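Local atomic coordinates of orotate phosphoribosyltransferase (Aeropyrum pernix, PDB entry 2YZK), a protein that probably catalyses the magnesium-dependent transfer of a ribosyl phosphate group from 5-phosphoribose 1-diphosphate to orotate, forming orotidine monophosphate in de novo UMP synthesis. Residues A[136-145]-A[157-166]; A[56-66]-A[77-88]. All coordinates share one frame; numbering follows the deposited sequence.

Interaction 1 (A[136-145]-A[157-166]); sequences VGTALVLVDR and GVRLVSVATL
Leu166 lays its CD2 methyl over one face of the Arg145 guanidinium, 3.6 Å from CZ and shifted toward the rim of the group, with the two side chains alongside each other and pointing the same way. The other flat group lies at the far end of the contact: the Arg159 guanidinium has Val161 CG2, from its own strand, over the centre of one face, and Thr138 OG1 at its edge, near its plane and 3.5 Å from NH2. CG of Arg159 stands opposite the backbone N (chi1 180°), and a bend at chi3 (59°) sets the guanidinium beside Thr138. Asp55 serves both polar ends, as salt-bridge partner of Arg159 and hydrogen-bond partner of Thr138, while Glu147 pairs with Arg145 NE.

Between these ends runs a parallel ladder, its strands inclined by 24°. Arg159 N bonds to Gly137 O and Val161 N to Ala139 O, the latter at 2.8 Å. The two methyls of Leu160 divide between the strand before the corner and the one after it: CD1 touches Ala139 CB at 4.0 Å and also Val141 CG1, and CD2 rests 3.7 Å from Asp144 OD2. A water donates to that same Asp144 OD2 (2.8 Å) and lies 2.9 Å from Ser162 OG, bridging the two polar groups beside the direct packing of Asp144 CB on Ser162; Asp144 OD1 is held by Gly146 N. Both segments turn a corner together, at Leu142 and Val163, and Ala164 N bonds to Leu142 O at 2.9 Å just beyond it.

Thr165 then N-caps helix 166-172, its OG1 also bonding to Thr168 OG1. Paired parallel strands joined through helix 149-154 form a beta-alpha-beta unit at one end of the phosphoribosyltransferase sheet, delivering Arg145, a predicted orotate-binding residue, beside Thr117.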
ATOM      1  N   VAL A 136       1.658   6.482 -19.878  1.00 13.18           N
ATOM      2  CA  VAL A 136       2.557   5.541 -19.229  1.00 13.56           C
ATOM      3  C   VAL A 136       3.226   4.624 -20.243  1.00 14.56           C
ATOM      4  O   VAL A 136       2.558   4.018 -21.084  1.00 14.75           O
ATOM      5  CB  VAL A 136       1.790   4.700 -18.173  1.00 14.47           C
ATOM      6  CG1 VAL A 136       0.519   4.125 -18.773  1.00 15.01           C
ATOM      7  CG2 VAL A 136       2.677   3.591 -17.645  1.00 14.78           C
ATOM      8  N   GLY A 137       4.549   4.534 -20.165  1.00 14.04           N
ATOM      9  CA  GLY A 137       5.281   3.684 -21.090  1.00 13.80           C
ATOM     10  C   GLY A 137       6.256   2.761 -20.393  1.00 12.94           C
ATOM     11  O   GLY A 137       6.955   1.986 -21.043  1.00 13.27           O
ATOM     12  N   THR A 138       6.301   2.840 -19.067  1.00 11.42           N
ATOM     13  CA  THR A 138       7.210   2.017 -18.283  1.00 11.39           C
ATOM     14  C   THR A 138       6.520   1.363 -17.089  1.00 11.28           C
ATOM     15  O   THR A 138       5.736   2.003 -16.385  1.00 10.15           O
ATOM     16  CB  THR A 138       8.383   2.868 -17.743  1.00 12.47           C
ATOM     17  OG1 THR A 138       9.099   3.448 -18.841  1.00 12.99           O
ATOM     18  CG2 THR A 138       9.330   2.016 -16.904  1.00 12.67           C
ATOM     19  N   ALA A 139       6.815   0.081 -16.885  1.00 10.26           N
ATOM     20  CA  ALA A 139       6.290  -0.688 -15.761  1.00  9.39           C
ATOM     21  C   ALA A 139       7.539  -1.198 -15.051  1.00 10.24           C
ATOM     22  O   ALA A 139       8.447  -1.745 -15.682  1.00  9.91           O
ATOM     23  CB  ALA A 139       5.433  -1.855 -16.248  1.00 10.92           C
ATOM     24  N   LEU A 140       7.576  -1.012 -13.737  1.00  9.45           N
ATOM     25  CA  LEU A 140       8.724  -1.391 -12.937  1.00 10.26           C
ATOM     26  C   LEU A 140       8.341  -2.422 -11.884  1.00  9.59           C
ATOM     27  O   LEU A 140       7.368  -2.239 -11.162  1.00  9.05           O
ATOM     28  CB  LEU A 140       9.284  -0.125 -12.277  1.00  9.97           C
ATOM     29  CG  LEU A 140      10.312  -0.247 -11.157  1.00 10.54           C
ATOM     30  CD1 LEU A 140      11.593  -0.828 -11.713  1.00 12.43           C
ATOM     31  CD2 LEU A 140      10.553   1.131 -10.543  1.00  9.43           C
ATOM     32  N   VAL A 141       9.103  -3.511 -11.816  1.00  8.77           N
ATOM     33  CA  VAL A 141       8.847  -4.559 -10.836  1.00  9.72           C
ATOM     34  C   VAL A 141      10.157  -5.020 -10.204  1.00  7.96           C
ATOM     35  O   VAL A 141      11.238  -4.750 -10.723  1.00  9.70           O
ATOM     36  CB  VAL A 141       8.147  -5.797 -11.462  1.00 10.16           C
ATOM     37  CG1 VAL A 141       6.847  -5.382 -12.131  1.00 10.10           C
ATOM     38  CG2 VAL A 141       9.069  -6.479 -12.463  1.00 11.69           C
ATOM     39  N   LEU A 142      10.047  -5.704  -9.072  1.00  8.30           N
ATOM     40  CA  LEU A 142      11.217  -6.220  -8.378  1.00  9.79           C
ATOM     41  C   LEU A 142      11.678  -7.495  -9.065  1.00 10.04           C
ATOM     42  O   LEU A 142      12.863  -7.661  -9.366  1.00 10.72           O
ATOM     43  CB  LEU A 142      10.881  -6.528  -6.916  1.00 11.64           C
ATOM     44  CG  LEU A 142      10.838  -5.338  -5.961  1.00 13.72           C
ATOM     45  CD1 LEU A 142      10.216  -5.777  -4.640  1.00 14.49           C
ATOM     46  CD2 LEU A 142      12.254  -4.797  -5.751  1.00 14.19           C
ATOM     47  N   VAL A 143      10.728  -8.387  -9.319  1.00  9.44           N
ATOM     48  CA  VAL A 143      11.029  -9.659  -9.960  1.00 10.32           C
ATOM     49  C   VAL A 143      10.124  -9.978 -11.141  1.00 10.65           C
ATOM     50  O   VAL A 143       8.898  -9.905 -11.045  1.00 11.51           O
ATOM     51  CB  VAL A 143      10.930 -10.829  -8.947  1.00 10.52           C
ATOM     52  CG1 VAL A 143      11.116 -12.162  -9.668  1.00 11.32           C
ATOM     53  CG2 VAL A 143      11.983 -10.671  -7.865  1.00  9.37           C
ATOM     54  N   ASP A 144      10.739 -10.323 -12.265  1.00 11.04           N
ATOM     55  CA  ASP A 144       9.980 -10.698 -13.449  1.00 13.02           C
ATOM     56  C   ASP A 144      10.121 -12.212 -13.561  1.00 13.23           C
ATOM     57  O   ASP A 144      11.234 -12.733 -13.622  1.00 12.77           O
ATOM     58  CB  ASP A 144      10.548 -10.005 -14.693  1.00 12.69           C
ATOM     59  CG  ASP A 144       9.867 -10.450 -15.982  1.00 14.58           C
ATOM     60  OD1 ASP A 144       8.776 -11.057 -15.910  1.00 12.89           O
ATOM     61  OD2 ASP A 144      10.421 -10.180 -17.072  1.00 13.01           O
ATOM     62  N   ARG A 145       8.997 -12.922 -13.563  1.00 12.99           N
ATOM     63  CA  ARG A 145       9.050 -14.371 -13.659  1.00 15.05           C
ATOM     64  C   ARG A 145       9.572 -14.807 -15.022  1.00 15.04           C
ATOM     65  O   ARG A 145       9.997 -15.951 -15.192  1.00 16.29           O
ATOM     66  CB  ARG A 145       7.667 -14.977 -13.417  1.00 14.97           C
ATOM     67  CG  ARG A 145       7.158 -14.839 -11.987  1.00 16.24           C
ATOM     68  CD  ARG A 145       5.918 -15.699 -11.795  1.00 17.84           C
ATOM     69  NE  ARG A 145       6.224 -17.097 -12.089  1.00 18.45           N
ATOM     70  CZ  ARG A 145       6.717 -17.959 -11.206  1.00 19.79           C
ATOM     71  NH1 ARG A 145       6.950 -17.580  -9.956  1.00 19.18           N
ATOM     72  NH2 ARG A 145       7.007 -19.197 -11.581  1.00 17.25           N
ATOM     73  N   GLY A 157       2.588  -1.035 -26.087  1.00 13.86           N
ATOM     74  CA  GLY A 157       3.452   0.120 -25.904  1.00 13.91           C
ATOM     75  C   GLY A 157       3.975   0.386 -24.506  1.00 12.11           C
ATOM     76  O   GLY A 157       4.129   1.540 -24.102  1.00 11.39           O
ATOM     77  N   VAL A 158       4.263  -0.675 -23.766  1.00 12.18           N
ATOM     78  CA  VAL A 158       4.790  -0.526 -22.414  1.00 11.65           C
ATOM     79  C   VAL A 158       6.068  -1.351 -22.250  1.00 11.90           C
ATOM     80  O   VAL A 158       6.111  -2.531 -22.602  1.00 12.64           O
ATOM     81  CB  VAL A 158       3.748  -0.967 -21.365  1.00 11.35           C
ATOM     82  CG1 VAL A 158       4.360  -0.898 -19.966  1.00 11.75           C
ATOM     83  CG2 VAL A 158       2.512  -0.070 -21.452  1.00 12.14           C
ATOM     84  N   ARG A 159       7.112  -0.709 -21.734  1.00 12.17           N
ATOM     85  CA  ARG A 159       8.398  -1.364 -21.519  1.00 12.86           C
ATOM     86  C   ARG A 159       8.491  -1.846 -20.078  1.00 13.10           C
ATOM     87  O   ARG A 159       8.436  -1.043 -19.148  1.00 12.13           O
ATOM     88  CB  ARG A 159       9.547  -0.387 -21.797  1.00 14.75           C
ATOM     89  CG  ARG A 159      10.928  -0.995 -21.591  1.00 19.75           C
ATOM     90  CD  ARG A 159      12.030   0.059 -21.555  1.00 24.44           C
ATOM     91  NE  ARG A 159      11.796   1.028 -20.489  1.00 29.02           N
ATOM     92  CZ  ARG A 159      12.753   1.694 -19.850  1.00 31.10           C
ATOM     93  NH1 ARG A 159      14.027   1.498 -20.165  1.00 32.44           N
ATOM     94  NH2 ARG A 159      12.435   2.557 -18.892  1.00 31.34           N
ATOM     95  N   LEU A 160       8.625  -3.157 -19.897  1.00 11.83           N
ATOM     96  CA  LEU A 160       8.739  -3.728 -18.562  1.00 10.76           C
ATOM     97  C   LEU A 160      10.205  -3.742 -18.154  1.00 12.24           C
ATOM     98  O   LEU A 160      11.065  -4.174 -18.922  1.00 10.40           O
ATOM     99  CB  LEU A 160       8.201  -5.165 -18.539  1.00 10.29           C
ATOM    100  CG  LEU A 160       8.366  -5.940 -17.222  1.00 10.09           C
ATOM    101  CD1 LEU A 160       7.453  -5.343 -16.158  1.00  9.76           C
ATOM    102  CD2 LEU A 160       8.027  -7.413 -17.435  1.00  9.31           C
ATOM    103  N   VAL A 161      10.488  -3.253 -16.952  1.00 11.74           N
ATOM    104  CA  VAL A 161      11.844  -3.249 -16.418  1.00 12.90           C
ATOM    105  C   VAL A 161      11.782  -3.937 -15.054  1.00 12.55           C
ATOM    106  O   VAL A 161      10.848  -3.713 -14.283  1.00 11.37           O
ATOM    107  CB  VAL A 161      12.384  -1.814 -16.241  1.00 15.92           C
ATOM    108  CG1 VAL A 161      13.786  -1.864 -15.660  1.00 18.75           C
ATOM    109  CG2 VAL A 161      12.392  -1.090 -17.588  1.00 18.42           C
ATOM    110  N   SER A 162      12.766  -4.781 -14.758  1.00 12.37           N
ATOM    111  CA  SER A 162      12.774  -5.490 -13.485  1.00 11.41           C
ATOM    112  C   SER A 162      14.134  -5.442 -12.811  1.00 10.44           C
ATOM    113  O   SER A 162      15.161  -5.334 -13.477  1.00 10.24           O
ATOM    114  CB  SER A 162      12.381  -6.954 -13.703  1.00 13.44           C
ATOM    115  OG  SER A 162      13.319  -7.611 -14.542  1.00 11.87           O
ATOM    116  N   VAL A 163      14.133  -5.513 -11.485  1.00  9.51           N
ATOM    117  CA  VAL A 163      15.382  -5.514 -10.738  1.00  9.69           C
ATOM    118  C   VAL A 163      16.067  -6.847 -11.014  1.00 10.91           C
ATOM    119  O   VAL A 163      17.285  -6.907 -11.219  1.00 10.58           O
ATOM    120  CB  VAL A 163      15.135  -5.357  -9.220  1.00 10.13           C
ATOM    121  CG1 VAL A 163      16.434  -5.559  -8.455  1.00 11.28           C
ATOM    122  CG2 VAL A 163      14.585  -3.963  -8.936  1.00 10.90           C
ATOM    123  N   ALA A 164      15.281  -7.918 -11.036  1.00 11.30           N
ATOM    124  CA  ALA A 164      15.833  -9.239 -11.313  1.00 12.54           C
ATOM    125  C   ALA A 164      14.797 -10.182 -11.911  1.00 13.12           C
ATOM    126  O   ALA A 164      13.589  -9.938 -11.835  1.00 13.11           O
ATOM    127  CB  ALA A 164      16.403  -9.847 -10.032  1.00 13.87           C
ATOM    128  N   THR A 165      15.277 -11.253 -12.526  1.00 12.87           N
ATOM    129  CA  THR A 165      14.384 -12.244 -13.097  1.00 13.20           C
ATOM    130  C   THR A 165      14.436 -13.447 -12.176  1.00 13.92           C
ATOM    131  O   THR A 165      15.418 -13.649 -11.458  1.00 12.23           O
ATOM    132  CB  THR A 165      14.823 -12.692 -14.504  1.00 15.31           C
ATOM    133  OG1 THR A 165      16.096 -13.344 -14.424  1.00 15.54           O
ATOM    134  CG2 THR A 165      14.911 -11.490 -15.445  1.00 13.95           C
ATOM    135  N   LEU A 166      13.368 -14.232 -12.186  1.00 13.51           N
ATOM    136  CA  LEU A 166      13.291 -15.427 -11.361  1.00 13.39           C
ATOM    137  C   LEU A 166      14.418 -16.382 -11.727  1.00 14.53           C
ATOM    138  O   LEU A 166      15.060 -16.966 -10.852  1.00 12.45           O
ATOM    139  CB  LEU A 166      11.934 -16.108 -11.569  1.00 13.40           C
ATOM    140  CG  LEU A 166      11.735 -17.461 -10.883  1.00 14.87           C
ATOM    141  CD1 LEU A 166      11.895 -17.305  -9.378  1.00 16.12           C
ATOM    142  CD2 LEU A 166      10.354 -18.004 -11.231  1.00 17.28           C
TER
HETATM  143  O   HOH W   1      11.776  -7.733 -16.950  1.00 18.86           O

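Interaction 2 (A[56-66]-A[77-88]); sequences LARSSAVIGVA and ALRLSKPLGYVR
Lys82 NZ is gripped by two backbone carbonyls where helix 38-58 gives way to the loop before strand 61-65: Ser59 O, 2.6 Å away with the donor in the carbonyl plane, and Ala57 O, a weak bond at 3.1 Å. The contact is a worked example of a beta-alpha-beta crossover, in which strand 61-65 leads through helix 70-80 into the parallel strand 84-87. The lysine chain runs extended until it bends at the last torsion (chi4 -64°), tucking the ammonium between the carbonyls while CD passes Ser59 OG. That hydroxyl is itself fixed, donating a hydrogen bond to Leu56 O at 2.7 Å, an oxygen that also accepts from Ser59 N. A methionine in place of Lys82 would probably leave the carbonyls of Ala57 and Ser59 without this donor and untie this turn from the loop that leads into strand 84-87. Close by, Leu80 CD1 meets Leu56 CG at 3.7 Å, the two side chains crossing at about a right angle.

From Pro83 onward the backbones pair, from Val62 N to Pro83 O through to a weak last bond from Ala66 N to Val87 O. CB of Tyr86 lies 3.2 Å from Gly64 O, and chi1 of 63° directs the ring away from strand 61-65, where it packs on Arg32 of the second subunit. Lys82 O likewise bonds to Tyr41 OH of that subunit, so this side of the unit, whose strand 84-87 is outermost within the chain, also belongs to the dimer interface. On the other face, Ile63 bends CD1 over the backbone of Gly85, 3.6 Å from its CA, so close that a CB on Gly85 would clash with it.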
ATOM      1  N   LEU A  56      11.465   6.993 -13.955  1.00 14.86           N
ATOM      2  CA  LEU A  56      10.872   7.100 -12.632  1.00 13.52           C
ATOM      3  C   LEU A  56      11.180   8.470 -12.028  1.00 13.85           C
ATOM      4  O   LEU A  56      10.292   9.136 -11.491  1.00 12.60           O
ATOM      5  CB  LEU A  56      11.406   5.981 -11.732  1.00 13.54           C
ATOM      6  CG  LEU A  56      10.945   5.980 -10.271  1.00 11.31           C
ATOM      7  CD1 LEU A  56       9.434   5.824 -10.216  1.00 11.71           C
ATOM      8  CD2 LEU A  56      11.630   4.846  -9.520  1.00 11.57           C
ATOM      9  N   ALA A  57      12.435   8.900 -12.151  1.00 13.96           N
ATOM     10  CA  ALA A  57      12.870  10.176 -11.599  1.00 14.54           C
ATOM     11  C   ALA A  57      12.147  11.394 -12.159  1.00 15.99           C
ATOM     12  O   ALA A  57      11.995  12.395 -11.460  1.00 15.05           O
ATOM     13  CB  ALA A  57      14.380  10.335 -11.789  1.00 16.88           C
ATOM     14  N   ARG A  58      11.696  11.321 -13.406  1.00 15.48           N
ATOM     15  CA  ARG A  58      11.011  12.460 -14.013  1.00 18.19           C
ATOM     16  C   ARG A  58       9.494  12.289 -14.054  1.00 16.80           C
ATOM     17  O   ARG A  58       8.775  13.198 -14.469  1.00 16.65           O
ATOM     18  CB  ARG A  58      11.520  12.690 -15.439  1.00 20.30           C
ATOM     19  CG  ARG A  58      13.035  12.711 -15.590  1.00 24.89           C
ATOM     20  CD  ARG A  58      13.699  13.849 -14.831  1.00 29.01           C
ATOM     21  NE  ARG A  58      14.545  13.347 -13.752  1.00 33.77           N
ATOM     22  CZ  ARG A  58      15.658  13.941 -13.329  1.00 34.52           C
ATOM     23  NH1 ARG A  58      16.074  15.067 -13.896  1.00 36.06           N
ATOM     24  NH2 ARG A  58      16.358  13.406 -12.338  1.00 34.95           N
ATOM     25  N   SER A  59       9.009  11.131 -13.621  1.00 15.46           N
ATOM     26  CA  SER A  59       7.574  10.853 -13.630  1.00 15.15           C
ATOM     27  C   SER A  59       6.789  11.884 -12.831  1.00 13.79           C
ATOM     28  O   SER A  59       7.263  12.378 -11.811  1.00 14.73           O
ATOM     29  CB  SER A  59       7.299   9.457 -13.054  1.00 15.02           C
ATOM     30  OG  SER A  59       7.660   9.386 -11.683  1.00 15.01           O
ATOM     31  N   SER A  60       5.584  12.209 -13.289  1.00 12.27           N
ATOM     32  CA  SER A  60       4.764  13.172 -12.562  1.00 12.90           C
ATOM     33  C   SER A  60       4.142  12.480 -11.351  1.00 12.44           C
ATOM     34  O   SER A  60       3.712  13.137 -10.401  1.00 13.39           O
ATOM     35  CB  SER A  60       3.665  13.747 -13.461  1.00 14.69           C
ATOM     36  OG  SER A  60       2.623  12.818 -13.661  1.00 17.25           O
ATOM     37  N   ALA A  61       4.106  11.151 -11.383  1.00  9.22           N
ATOM     38  CA  ALA A  61       3.548  10.375 -10.282  1.00  8.08           C
ATOM     39  C   ALA A  61       3.963   8.911 -10.362  1.00  7.92           C
ATOM     40  O   ALA A  61       4.297   8.412 -11.432  1.00  8.07           O
ATOM     41  CB  ALA A  61       2.031  10.477 -10.285  1.00  8.92           C
ATOM     42  N   VAL A  62       3.957   8.239  -9.216  1.00  7.62           N
ATOM     43  CA  VAL A  62       4.282   6.821  -9.164  1.00  8.85           C
ATOM     44  C   VAL A  62       2.937   6.133  -8.943  1.00  8.10           C
ATOM     45  O   VAL A  62       2.181   6.526  -8.057  1.00  9.68           O
ATOM     46  CB  VAL A  62       5.203   6.484  -7.976  1.00  7.98           C
ATOM     47  CG1 VAL A  62       5.571   5.010  -8.023  1.00  9.71           C
ATOM     48  CG2 VAL A  62       6.462   7.343  -8.015  1.00 11.77           C
ATOM     49  N   ILE A  63       2.628   5.128  -9.753  1.00  8.67           N
ATOM     50  CA  ILE A  63       1.358   4.418  -9.623  1.00  8.60           C
ATOM     51  C   ILE A  63       1.589   2.971  -9.211  1.00  9.06           C
ATOM     52  O   ILE A  63       2.352   2.246  -9.857  1.00 10.16           O
ATOM     53  CB  ILE A  63       0.572   4.409 -10.951  1.00  8.78           C
ATOM     54  CG1 ILE A  63       0.384   5.843 -11.459  1.00  9.96           C
ATOM     55  CG2 ILE A  63      -0.784   3.729 -10.750  1.00  7.47           C
ATOM     56  CD1 ILE A  63      -0.401   6.829 -10.551  1.00 11.27           C
ATOM     57  N   GLY A  64       0.924   2.547  -8.142  1.00  9.00           N
ATOM     58  CA  GLY A  64       1.083   1.173  -7.699  1.00  9.67           C
ATOM     59  C   GLY A  64      -0.047   0.274  -8.168  1.00  9.71           C
ATOM     60  O   GLY A  64      -1.176   0.727  -8.323  1.00  9.31           O
ATOM     61  N   VAL A  65       0.262  -0.992  -8.433  1.00 10.73           N
ATOM     62  CA  VAL A  65      -0.757  -1.963  -8.830  1.00 11.79           C
ATOM     63  C   VAL A  65      -1.203  -2.551  -7.487  1.00 12.82           C
ATOM     64  O   VAL A  65      -0.465  -3.308  -6.853  1.00 12.64           O
ATOM     65  CB  VAL A  65      -0.177  -3.078  -9.736  1.00 12.24           C
ATOM     66  CG1 VAL A  65      -1.271  -4.074 -10.102  1.00 14.88           C
ATOM     67  CG2 VAL A  65       0.421  -2.465 -10.991  1.00 11.84           C
ATOM     68  N   ALA A  66      -2.282  -1.942  -6.951  1.00 13.24           N
ATOM     69  CA  ALA A  66      -2.763  -2.652  -5.762  1.00 15.78           C
ATOM     70  C   ALA A  66      -2.985  -4.145  -5.779  1.00 16.21           C
ATOM     71  O   ALA A  66      -3.754  -4.687  -6.574  1.00 16.89           O
ATOM     72  CB  ALA A  66      -4.011  -1.998  -5.250  1.00 15.15           C
ATOM     73  N   ALA A  77       7.293   6.839  -3.890  1.00  7.92           N
ATOM     74  CA  ALA A  77       6.731   8.178  -4.016  1.00  9.10           C
ATOM     75  C   ALA A  77       7.247   9.082  -2.898  1.00  9.02           C
ATOM     76  O   ALA A  77       7.593  10.238  -3.142  1.00  8.82           O
ATOM     77  CB  ALA A  77       5.199   8.110  -3.994  1.00  9.05           C
ATOM     78  N   LEU A  78       7.310   8.560  -1.676  1.00  9.75           N
ATOM     79  CA  LEU A  78       7.807   9.351  -0.551  1.00 10.31           C
ATOM     80  C   LEU A  78       9.294   9.677  -0.733  1.00 10.36           C
ATOM     81  O   LEU A  78       9.728  10.806  -0.485  1.00  9.63           O
ATOM     82  CB  LEU A  78       7.598   8.597   0.772  1.00 11.19           C
ATOM     83  CG  LEU A  78       8.006   9.328   2.063  1.00 10.83           C
ATOM     84  CD1 LEU A  78       7.247  10.646   2.184  1.00 10.04           C
ATOM     85  CD2 LEU A  78       7.724   8.440   3.265  1.00 12.16           C
ATOM     86  N   ARG A  79      10.073   8.688  -1.168  1.00 11.15           N
ATOM     87  CA  ARG A  79      11.505   8.894  -1.377  1.00 11.86           C
ATOM     88  C   ARG A  79      11.743   9.963  -2.438  1.00 11.91           C
ATOM     89  O   ARG A  79      12.683  10.750  -2.341  1.00 11.82           O
ATOM     90  CB  ARG A  79      12.184   7.587  -1.815  1.00 14.58           C
ATOM     91  CG  ARG A  79      12.354   6.533  -0.717  1.00 17.94           C
ATOM     92  CD  ARG A  79      13.433   6.932   0.286  1.00 22.62           C
ATOM     93  NE  ARG A  79      14.750   7.008  -0.340  1.00 24.72           N
ATOM     94  CZ  ARG A  79      15.477   5.954  -0.698  1.00 25.24           C
ATOM     95  NH1 ARG A  79      15.024   4.726  -0.488  1.00 27.49           N
ATOM     96  NH2 ARG A  79      16.653   6.126  -1.287  1.00 27.27           N
ATOM     97  N   LEU A  80      10.882   9.995  -3.447  1.00 11.23           N
ATOM     98  CA  LEU A  80      11.024  10.953  -4.538  1.00 11.46           C
ATOM     99  C   LEU A  80      10.199  12.223  -4.349  1.00 12.00           C
ATOM    100  O   LEU A  80      10.217  13.111  -5.206  1.00 12.01           O
ATOM    101  CB  LEU A  80      10.642  10.276  -5.862  1.00 12.74           C
ATOM    102  CG  LEU A  80      11.490   9.054  -6.238  1.00 14.54           C
ATOM    103  CD1 LEU A  80      10.887   8.343  -7.444  1.00 18.69           C
ATOM    104  CD2 LEU A  80      12.910   9.500  -6.525  1.00 18.79           C
ATOM    105  N   SER A  81       9.491  12.317  -3.228  1.00 11.27           N
ATOM    106  CA  SER A  81       8.649  13.478  -2.951  1.00 12.05           C
ATOM    107  C   SER A  81       7.695  13.695  -4.121  1.00 12.68           C
ATOM    108  O   SER A  81       7.467  14.823  -4.552  1.00 12.47           O
ATOM    109  CB  SER A  81       9.509  14.732  -2.747  1.00 14.27           C
ATOM    110  OG  SER A  81      10.386  14.572  -1.647  1.00 14.87           O
ATOM    111  N   LYS A  82       7.142  12.596  -4.628  1.00 12.03           N
ATOM    112  CA  LYS A  82       6.220  12.641  -5.756  1.00 11.80           C
ATOM    113  C   LYS A  82       4.821  12.164  -5.397  1.00 11.78           C
ATOM    114  O   LYS A  82       4.626  11.469  -4.405  1.00  9.91           O
ATOM    115  CB  LYS A  82       6.736  11.758  -6.893  1.00 12.35           C
ATOM    116  CG  LYS A  82       7.941  12.299  -7.622  1.00 15.02           C
ATOM    117  CD  LYS A  82       8.420  11.297  -8.662  1.00 15.27           C
ATOM    118  CE  LYS A  82       9.602  11.833  -9.457  1.00 15.96           C
ATOM    119  NZ  LYS A  82       9.242  13.031 -10.253  1.00 16.35           N
ATOM    120  N   PRO A  83       3.826  12.553  -6.211  1.00 11.65           N
ATOM    121  CA  PRO A  83       2.429  12.168  -6.014  1.00 11.10           C
ATOM    122  C   PRO A  83       2.308  10.650  -6.147  1.00 11.91           C
ATOM    123  O   PRO A  83       3.076  10.018  -6.879  1.00 10.86           O
ATOM    124  CB  PRO A  83       1.709  12.877  -7.159  1.00 12.19           C
ATOM    125  CG  PRO A  83       2.541  14.080  -7.398  1.00 12.78           C
ATOM    126  CD  PRO A  83       3.948  13.557  -7.285  1.00 11.30           C
ATOM    127  N   LEU A  84       1.353  10.067  -5.429  1.00 10.06           N
ATOM    128  CA  LEU A  84       1.122   8.634  -5.499  1.00  9.68           C
ATOM    129  C   LEU A  84      -0.292   8.376  -5.988  1.00  9.46           C
ATOM    130  O   LEU A  84      -1.211   9.154  -5.732  1.00  9.87           O
ATOM    131  CB  LEU A  84       1.296   7.977  -4.120  1.00  8.97           C
ATOM    132  CG  LEU A  84       0.823   6.520  -4.033  1.00  9.30           C
ATOM    133  CD1 LEU A  84       1.774   5.609  -4.826  1.00  9.03           C
ATOM    134  CD2 LEU A  84       0.762   6.086  -2.566  1.00  9.18           C
ATOM    135  N   GLY A  85      -0.451   7.280  -6.714  1.00  9.57           N
ATOM    136  CA  GLY A  85      -1.758   6.883  -7.192  1.00  9.79           C
ATOM    137  C   GLY A  85      -1.707   5.373  -7.259  1.00  8.98           C
ATOM    138  O   GLY A  85      -0.626   4.785  -7.158  1.00  7.74           O
ATOM    139  N   TYR A  86      -2.859   4.730  -7.396  1.00  9.10           N
ATOM    140  CA  TYR A  86      -2.875   3.280  -7.506  1.00  9.09           C
ATOM    141  C   TYR A  86      -4.176   2.771  -8.068  1.00  8.44           C
ATOM    142  O   TYR A  86      -5.216   3.437  -7.993  1.00  7.91           O
ATOM    143  CB  TYR A  86      -2.561   2.608  -6.158  1.00 11.40           C
ATOM    144  CG  TYR A  86      -3.545   2.844  -5.032  1.00 12.25           C
ATOM    145  CD1 TYR A  86      -4.620   1.981  -4.824  1.00 13.71           C
ATOM    146  CD2 TYR A  86      -3.349   3.883  -4.120  1.00 13.61           C
ATOM    147  CE1 TYR A  86      -5.468   2.138  -3.726  1.00 14.81           C
ATOM    148  CE2 TYR A  86      -4.192   4.050  -3.023  1.00 15.30           C
ATOM    149  CZ  TYR A  86      -5.246   3.172  -2.831  1.00 15.84           C
ATOM    150  OH  TYR A  86      -6.057   3.310  -1.728  1.00 19.57           O
ATOM    151  N   VAL A  87      -4.100   1.589  -8.661  1.00  9.51           N
ATOM    152  CA  VAL A  87      -5.261   0.962  -9.262  1.00 12.20           C
ATOM    153  C   VAL A  87      -5.434  -0.417  -8.661  1.00 14.41           C
ATOM    154  O   VAL A  87      -4.482  -1.193  -8.588  1.00 15.32           O
ATOM    155  CB  VAL A  87      -5.080   0.848 -10.789  1.00 12.37           C
ATOM    156  CG1 VAL A  87      -6.254   0.091 -11.409  1.00 13.81           C
ATOM    157  CG2 VAL A  87      -4.972   2.231 -11.390  1.00 10.98           C
ATOM    158  N   ARG A  88      -6.651  -0.715  -8.226  1.00 16.64           N
ATOM    159  CA  ARG A  88      -6.938  -2.008  -7.632  1.00 19.25           C
ATOM    160  C   ARG A  88      -7.860  -2.834  -8.511  1.00 20.41           C
ATOM    161  O   ARG A  88      -8.715  -2.291  -9.209  1.00 19.31           O
ATOM    162  CB  ARG A  88      -7.590  -1.836  -6.258  1.00 22.01           C
ATOM    163  CG  ARG A  88      -9.004  -1.298  -6.308  1.00 26.98           C
ATOM    164  CD  ARG A  88      -9.767  -1.623  -5.033  1.00 30.14           C
ATOM    165  NE  ARG A  88      -9.328  -0.834  -3.886  1.00 32.34           N
ATOM    166  CZ  ARG A  88      -9.745  -1.043  -2.640  1.00 34.57           C
ATOM    167  NH1 ARG A  88     -10.606  -2.018  -2.377  1.00 36.10           N
ATOM    168  NH2 ARG A  88      -9.315  -0.270  -1.654  1.00 36.78           N
TER

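Interaction 2 closes before interaction 1 opens, so the two follow in series along the chain. The pairs lie at opposite ends of one five-stranded parallel sheet, with strand 108-113 between their inner strands, and interaction 1 runs on past a corner into strands 143-144 and 164-165. Their centres are about 15 Å apart, yet they meet through helix 38-58, where Leu56 CD2 packs against Leu140 CD2 at 4.0 Å. Repeating one unit on both flanks of a central strand illustrates how such a sheet builds a site: segments 77-88 and 136-145 end at Arg88 and Arg145, predicted to bind phosphoribosyl diphosphate and orotate respectively, while interaction 2 also borders the second subunit.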